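Local coordinates for protein proliferating cell nuclear antigen (Entamoeba histolytica, PDB 3P91) that probably acts as a sliding clamp on DNA, raising the processivity of DNA polymerase delta during replication, at residues A6-V20 and I57-I71. Numbering follows the deposited sequence.
Sequences AFHAKFKEAALFKRV and IETDAFDEFQCLKPI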
loop_
_atom_site.group_PDB
_atom_site.type_symbol
_atom_site.label_atom_id
_atom_site.label_comp_id
_atom_site.label_asym_id
_atom_site.label_seq_id
_atom_site.Cartn_x
_atom_site.Cartn_y
_atom_site.Cartn_z
ATOM N N ALA A 6 35.911 15.377 16.414
ATOM C CA ALA A 6 36.286 15.956 15.128
ATOM C C ALA A 6 35.106 16.667 14.476
ATOM O O ALA A 6 35.271 17.659 13.755
ATOM C CB ALA A 6 36.818 14.881 14.204
ATOM N N PHE A 7 33.909 16.155 14.738
ATOM C CA PHE A 7 32.710 16.716 14.149
ATOM C C PHE A 7 31.507 16.542 15.063
ATOM O O PHE A 7 31.247 15.453 15.572
ATOM C CB PHE A 7 32.452 16.083 12.775
ATOM C CG PHE A 7 31.265 16.657 12.054
ATOM C CD1 PHE A 7 31.238 17.994 11.692
ATOM C CD2 PHE A 7 30.176 15.859 11.739
ATOM C CE1 PHE A 7 30.147 18.523 11.037
ATOM C CE2 PHE A 7 29.083 16.384 11.083
ATOM C CZ PHE A 7 29.068 17.715 10.731
ATOM N N HIS A 8 30.787 17.636 15.277
ATOM C CA HIS A 8 29.521 17.600 15.995
ATOM C C HIS A 8 28.485 18.493 15.309
ATOM O O HIS A 8 28.760 19.638 14.972
ATOM C CB HIS A 8 29.722 18.011 17.456
ATOM C CG HIS A 8 28.448 18.284 18.194
ATOM N ND1 HIS A 8 27.608 17.283 18.630
ATOM C CD2 HIS A 8 27.873 19.450 18.574
ATOM C CE1 HIS A 8 26.568 17.820 19.241
ATOM N NE2 HIS A 8 26.705 19.132 19.221
ATOM N N ALA A 9 27.288 17.966 15.101
ATOM C CA ALA A 9 26.241 18.750 14.460
ATOM C C ALA A 9 24.847 18.347 14.923
ATOM O O ALA A 9 24.511 17.167 14.935
ATOM C CB ALA A 9 26.350 18.634 12.944
ATOM N N LYS A 10 24.040 19.330 15.313
ATOM C CA LYS A 10 22.633 19.073 15.572
ATOM C C LYS A 10 21.757 19.892 14.656
ATOM O O LYS A 10 21.882 21.109 14.596
ATOM C CB LYS A 10 22.252 19.371 17.017
ATOM C CG LYS A 10 20.785 19.087 17.302
ATOM C CD LYS A 10 20.458 19.384 18.741
ATOM C CE LYS A 10 20.644 20.861 19.008
ATOM N NZ LYS A 10 21.241 21.121 20.348
ATOM N N PHE A 11 20.852 19.218 13.962
ATOM C CA PHE A 11 20.001 19.888 13.003
ATOM C C PHE A 11 18.926 20.709 13.686
ATOM O O PHE A 11 18.485 20.382 14.781
ATOM C CB PHE A 11 19.367 18.870 12.066
ATOM C CG PHE A 11 20.334 18.265 11.105
ATOM C CD1 PHE A 11 20.485 18.793 9.834
ATOM C CD2 PHE A 11 21.111 17.182 11.474
ATOM C CE1 PHE A 11 21.385 18.242 8.941
ATOM C CE2 PHE A 11 22.013 16.627 10.587
ATOM C CZ PHE A 11 22.147 17.156 9.314
ATOM N N LYS A 12 18.522 21.791 13.037
ATOM C CA LYS A 12 17.331 22.508 13.454
ATOM C C LYS A 12 16.129 21.615 13.194
ATOM O O LYS A 12 15.265 21.459 14.057
ATOM C CB LYS A 12 17.201 23.833 12.698
ATOM C CG LYS A 12 18.101 24.921 13.257
ATOM C CD LYS A 12 18.096 26.172 12.412
ATOM C CE LYS A 12 18.841 27.295 13.108
ATOM N NZ LYS A 12 19.040 28.483 12.220
ATOM N N GLU A 13 16.093 21.010 12.011
ATOM C CA GLU A 13 15.006 20.107 11.631
ATOM C C GLU A 13 15.540 18.763 11.153
ATOM O O GLU A 13 16.343 18.705 10.228
ATOM C CB GLU A 13 14.147 20.728 10.525
ATOM C CG GLU A 13 13.407 22.000 10.927
ATOM C CD GLU A 13 12.377 21.774 12.028
ATOM O OE1 GLU A 13 12.090 22.737 12.769
ATOM O OE2 GLU A 13 11.846 20.647 12.150
ATOM N N ALA A 14 15.084 17.682 11.773
ATOM C CA ALA A 14 15.521 16.349 11.371
ATOM C C ALA A 14 15.019 15.976 9.974
ATOM O O ALA A 14 15.679 15.237 9.241
ATOM C CB ALA A 14 15.086 15.309 12.397
ATOM N N ALA A 15 13.850 16.495 9.613
ATOM C CA ALA A 15 13.271 16.259 8.295
ATOM C C ALA A 15 14.250 16.614 7.182
ATOM O O ALA A 15 14.346 15.906 6.181
ATOM C CB ALA A 15 11.990 17.050 8.138
ATOM N N LEU A 16 14.979 17.709 7.366
ATOM C CA LEU A 16 15.916 18.198 6.359
ATOM C C LEU A 16 16.926 17.138 5.915
ATOM O O LEU A 16 17.114 16.914 4.722
ATOM C CB LEU A 16 16.641 19.450 6.875
ATOM C CG LEU A 16 17.464 20.345 5.935
ATOM C CD1 LEU A 16 18.891 19.857 5.780
ATOM C CD2 LEU A 16 16.778 20.464 4.586
ATOM N N PHE A 17 17.573 16.482 6.870
ATOM C CA PHE A 17 18.615 15.521 6.534
ATOM C C PHE A 17 18.062 14.191 6.023
ATOM O O PHE A 17 18.690 13.517 5.210
ATOM C CB PHE A 17 19.525 15.294 7.733
ATOM C CG PHE A 17 20.798 14.575 7.401
ATOM C CD1 PHE A 17 21.668 15.086 6.453
ATOM C CD2 PHE A 17 21.136 13.402 8.051
ATOM C CE1 PHE A 17 22.849 14.431 6.152
ATOM C CE2 PHE A 17 22.313 12.744 7.756
ATOM C CZ PHE A 17 23.172 13.261 6.802
ATOM N N LYS A 18 16.887 13.813 6.509
ATOM C CA LYS A 18 16.192 12.639 6.000
ATOM C C LYS A 18 15.807 12.837 4.546
ATOM O O LYS A 18 15.984 11.948 3.717
ATOM C CB LYS A 18 14.943 12.364 6.833
ATOM C CG LYS A 18 15.239 12.071 8.296
ATOM C CD LYS A 18 13.973 11.878 9.120
ATOM C CE LYS A 18 13.223 10.636 8.694
ATOM N NZ LYS A 18 12.179 10.310 9.689
ATOM N N ARG A 19 15.276 14.012 4.242
ATOM C CA ARG A 19 14.896 14.354 2.877
ATOM C C ARG A 19 16.103 14.451 1.953
ATOM O O ARG A 19 16.061 14.014 0.808
ATOM C CB ARG A 19 14.127 15.665 2.878
ATOM C CG ARG A 19 12.822 15.532 3.583
ATOM C CD ARG A 19 12.172 16.863 3.832
ATOM N NE ARG A 19 10.825 16.648 4.351
ATOM C CZ ARG A 19 10.055 17.596 4.868
ATOM N NH1 ARG A 19 10.503 18.845 4.945
ATOM N NH2 ARG A 19 8.840 17.290 5.316
ATOM N N VAL A 20 17.184 15.028 2.463
ATOM C CA VAL A 20 18.432 15.092 1.724
ATOM C C VAL A 20 18.869 13.694 1.304
ATOM O O VAL A 20 19.125 13.438 0.127
ATOM C CB VAL A 20 19.523 15.748 2.579
ATOM C CG1 VAL A 20 20.913 15.400 2.064
ATOM C CG2 VAL A 20 19.309 17.240 2.634
ATOM N N ILE A 57 24.636 21.710 2.454
ATOM C CA ILE A 57 23.909 22.096 3.645
ATOM C C ILE A 57 24.744 23.132 4.377
ATOM O O ILE A 57 25.911 22.905 4.669
ATOM C CB ILE A 57 23.630 20.910 4.568
ATOM C CG1 ILE A 57 23.092 19.732 3.765
ATOM C CG2 ILE A 57 22.639 21.316 5.638
ATOM C CD1 ILE A 57 22.890 18.496 4.571
ATOM N N GLU A 58 24.145 24.275 4.662
ATOM C CA GLU A 58 24.863 25.356 5.307
ATOM C C GLU A 58 24.772 25.261 6.815
ATOM O O GLU A 58 23.929 24.531 7.346
ATOM C CB GLU A 58 24.286 26.688 4.864
ATOM C CG GLU A 58 24.418 26.961 3.381
ATOM C CD GLU A 58 24.335 28.439 3.089
ATOM O OE1 GLU A 58 25.408 29.084 3.004
ATOM O OE2 GLU A 58 23.195 28.948 2.977
ATOM N N THR A 59 25.622 26.018 7.507
ATOM C CA THR A 59 25.656 25.966 8.970
ATOM C C THR A 59 24.385 26.540 9.617
ATOM O O THR A 59 24.086 26.243 10.775
ATOM C CB THR A 59 26.961 26.598 9.571
ATOM O OG1 THR A 59 27.075 27.977 9.196
ATOM C CG2 THR A 59 28.202 25.839 9.104
ATOM N N ASP A 60 23.635 27.334 8.851
ATOM C CA ASP A 60 22.350 27.886 9.291
ATOM C C ASP A 60 21.251 26.828 9.423
ATOM O O ASP A 60 20.168 27.107 9.936
ATOM C CB ASP A 60 21.876 28.970 8.322
ATOM C CG ASP A 60 22.485 30.325 8.614
ATOM O OD1 ASP A 60 22.956 30.988 7.666
ATOM O OD2 ASP A 60 22.485 30.739 9.792
ATOM N N ALA A 61 21.532 25.620 8.949
ATOM C CA ALA A 61 20.583 24.520 9.045
ATOM C C ALA A 61 20.655 23.802 10.402
ATOM O O ALA A 61 19.849 22.921 10.693
ATOM C CB ALA A 61 20.810 23.537 7.898
ATOM N N PHE A 62 21.618 24.204 11.228
ATOM C CA PHE A 62 21.898 23.536 12.489
ATOM C C PHE A 62 21.734 24.459 13.685
ATOM O O PHE A 62 21.954 25.664 13.591
ATOM C CB PHE A 62 23.322 22.992 12.485
ATOM C CG PHE A 62 23.657 22.192 11.269
ATOM C CD1 PHE A 62 23.499 20.817 11.266
ATOM C CD2 PHE A 62 24.132 22.814 10.122
ATOM C CE1 PHE A 62 23.807 20.075 10.135
ATOM C CE2 PHE A 62 24.442 22.083 8.993
ATOM C CZ PHE A 62 24.278 20.712 8.996
ATOM N N ASP A 63 21.350 23.873 14.814
ATOM C CA ASP A 63 21.334 24.579 16.085
ATOM C C ASP A 63 22.720 24.577 16.726
ATOM O O ASP A 63 23.090 25.524 17.416
ATOM C CB ASP A 63 20.313 23.949 17.031
ATOM C CG ASP A 63 18.903 24.386 16.725
ATOM O OD1 ASP A 63 17.968 23.571 16.904
ATOM O OD2 ASP A 63 18.735 25.550 16.301
ATOM N N GLU A 64 23.467 23.499 16.500
ATOM C CA GLU A 64 24.871 23.415 16.903
ATOM C C GLU A 64 25.694 22.902 15.732
ATOM O O GLU A 64 25.234 22.043 14.970
ATOM C CB GLU A 64 25.052 22.475 18.092
ATOM C CG GLU A 64 24.187 22.815 19.283
ATOM C CD GLU A 64 24.366 21.842 20.426
ATOM O OE1 GLU A 64 23.948 22.167 21.560
ATOM O OE2 GLU A 64 24.928 20.753 20.192
ATOM N N PHE A 65 26.903 23.431 15.582
ATOM C CA PHE A 65 27.784 22.990 14.511
ATOM C C PHE A 65 29.243 23.276 14.827
ATOM O O PHE A 65 29.626 24.402 15.113
ATOM C CB PHE A 65 27.399 23.623 13.169
ATOM C CG PHE A 65 28.061 22.969 11.984
ATOM C CD1 PHE A 65 27.435 21.930 11.307
ATOM C CD2 PHE A 65 29.317 23.377 11.560
ATOM C CE1 PHE A 65 28.046 21.319 10.235
ATOM C CE2 PHE A 65 29.930 22.772 10.479
ATOM C CZ PHE A 65 29.294 21.742 9.815
ATOM N N GLN A 66 30.048 22.228 14.777
ATOM C CA GLN A 66 31.463 22.329 15.027
ATOM C C GLN A 66 32.174 21.388 14.079
ATOM O O GLN A 66 31.906 20.192 14.056
ATOM C CB GLN A 66 31.783 21.956 16.482
ATOM C CG GLN A 66 33.273 21.756 16.780
ATOM C CD GLN A 66 34.094 23.040 16.664
ATOM O OE1 GLN A 66 33.551 24.131 16.457
ATOM N NE2 GLN A 66 35.412 22.913 16.801
ATOM N N CYS A 67 33.075 21.944 13.287
ATOM C CA CYS A 67 33.950 21.159 12.439
ATOM C C CYS A 67 35.154 22.044 12.197
ATOM O O CYS A 67 35.165 22.849 11.281
ATOM C CB CYS A 67 33.256 20.790 11.126
ATOM S SG CYS A 67 34.046 19.462 10.200
ATOM N N LEU A 68 36.153 21.912 13.061
ATOM C CA LEU A 68 37.286 22.827 13.081
ATOM C C LEU A 68 38.143 22.614 11.849
ATOM O O LEU A 68 38.542 23.564 11.173
ATOM C CB LEU A 68 38.118 22.623 14.356
ATOM C CG LEU A 68 39.105 23.746 14.701
ATOM C CD1 LEU A 68 38.353 24.949 15.249
ATOM C CD2 LEU A 68 40.172 23.290 15.681
ATOM N N LYS A 69 38.419 21.351 11.562
ATOM C CA LYS A 69 39.186 20.988 10.385
ATOM C C LYS A 69 38.309 20.148 9.458
ATOM O O LYS A 69 37.471 19.373 9.921
ATOM C CB LYS A 69 40.454 20.232 10.791
ATOM C CG LYS A 69 41.313 21.005 11.790
ATOM C CD LYS A 69 42.626 20.292 12.139
ATOM N N PRO A 70 38.495 20.309 8.142
ATOM C CA PRO A 70 37.716 19.560 7.151
ATOM C C PRO A 70 37.880 18.051 7.289
ATOM O O PRO A 70 38.979 17.554 7.498
ATOM C CB PRO A 70 38.307 20.024 5.818
ATOM C CG PRO A 70 38.930 21.336 6.117
ATOM C CD PRO A 70 39.451 21.229 7.509
ATOM N N ILE A 71 36.772 17.333 7.169
ATOM C CA ILE A 71 36.790 15.880 7.153
ATOM C C ILE A 71 35.882 15.402 6.033
ATOM O O ILE A 71 35.016 16.145 5.567
ATOM C CB ILE A 71 36.287 15.309 8.475
ATOM C CG1 ILE A 71 34.811 15.639 8.672
ATOM C CG2 ILE A 71 37.086 15.874 9.634
ATOM C CD1 ILE A 71 34.327 15.309 10.055
HETATM O O HOH W 1 35.526 19.993 15.530
HETATM O O HOH W 2 18.043 21.594 9.754
#
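Strands 7-11 and 62-66 pair antiparallel, with H8 and K10 opposite Q66 and E64 as hydrogen-bonded pairs, until a classic beta bulge sets D63 and E64 against K10 and shifts the register to F11-F62. On the face bearing H8 and K10, the E64 carboxylate is held from two directions. H8 NE2 donates a nearly straight hydrogen bond to E64 OE2 at 2.6 Å, in the imidazole plane, while K10 NZ, helped by a bend at chi3 (64°), forms a salt bridge with E64 OE1 at 3.1 Å. On the face of A9 and F65, F7 directs its edge at the face of F65 in an offset edge-to-face pair, ring planes 78° apart. Beyond the bulge, F62 CE1 sits 3.3 Å above one face of the F11 ring and F17 CB lies over the opposite face, both toward the rim. K12 stretches out to donate from NZ to D60 O at 2.9 Å. H8 ND1 is hydrogen-bonded to D96 of strand 92-97, so the imidazole bridges E64 and that strand. In this chain's five-stranded antiparallel sheet, 7-11 lies between outer strand 62-66 and 92-97, and helix 14-25 packs through L16, F17 and V20 against I57 of strand 52-57.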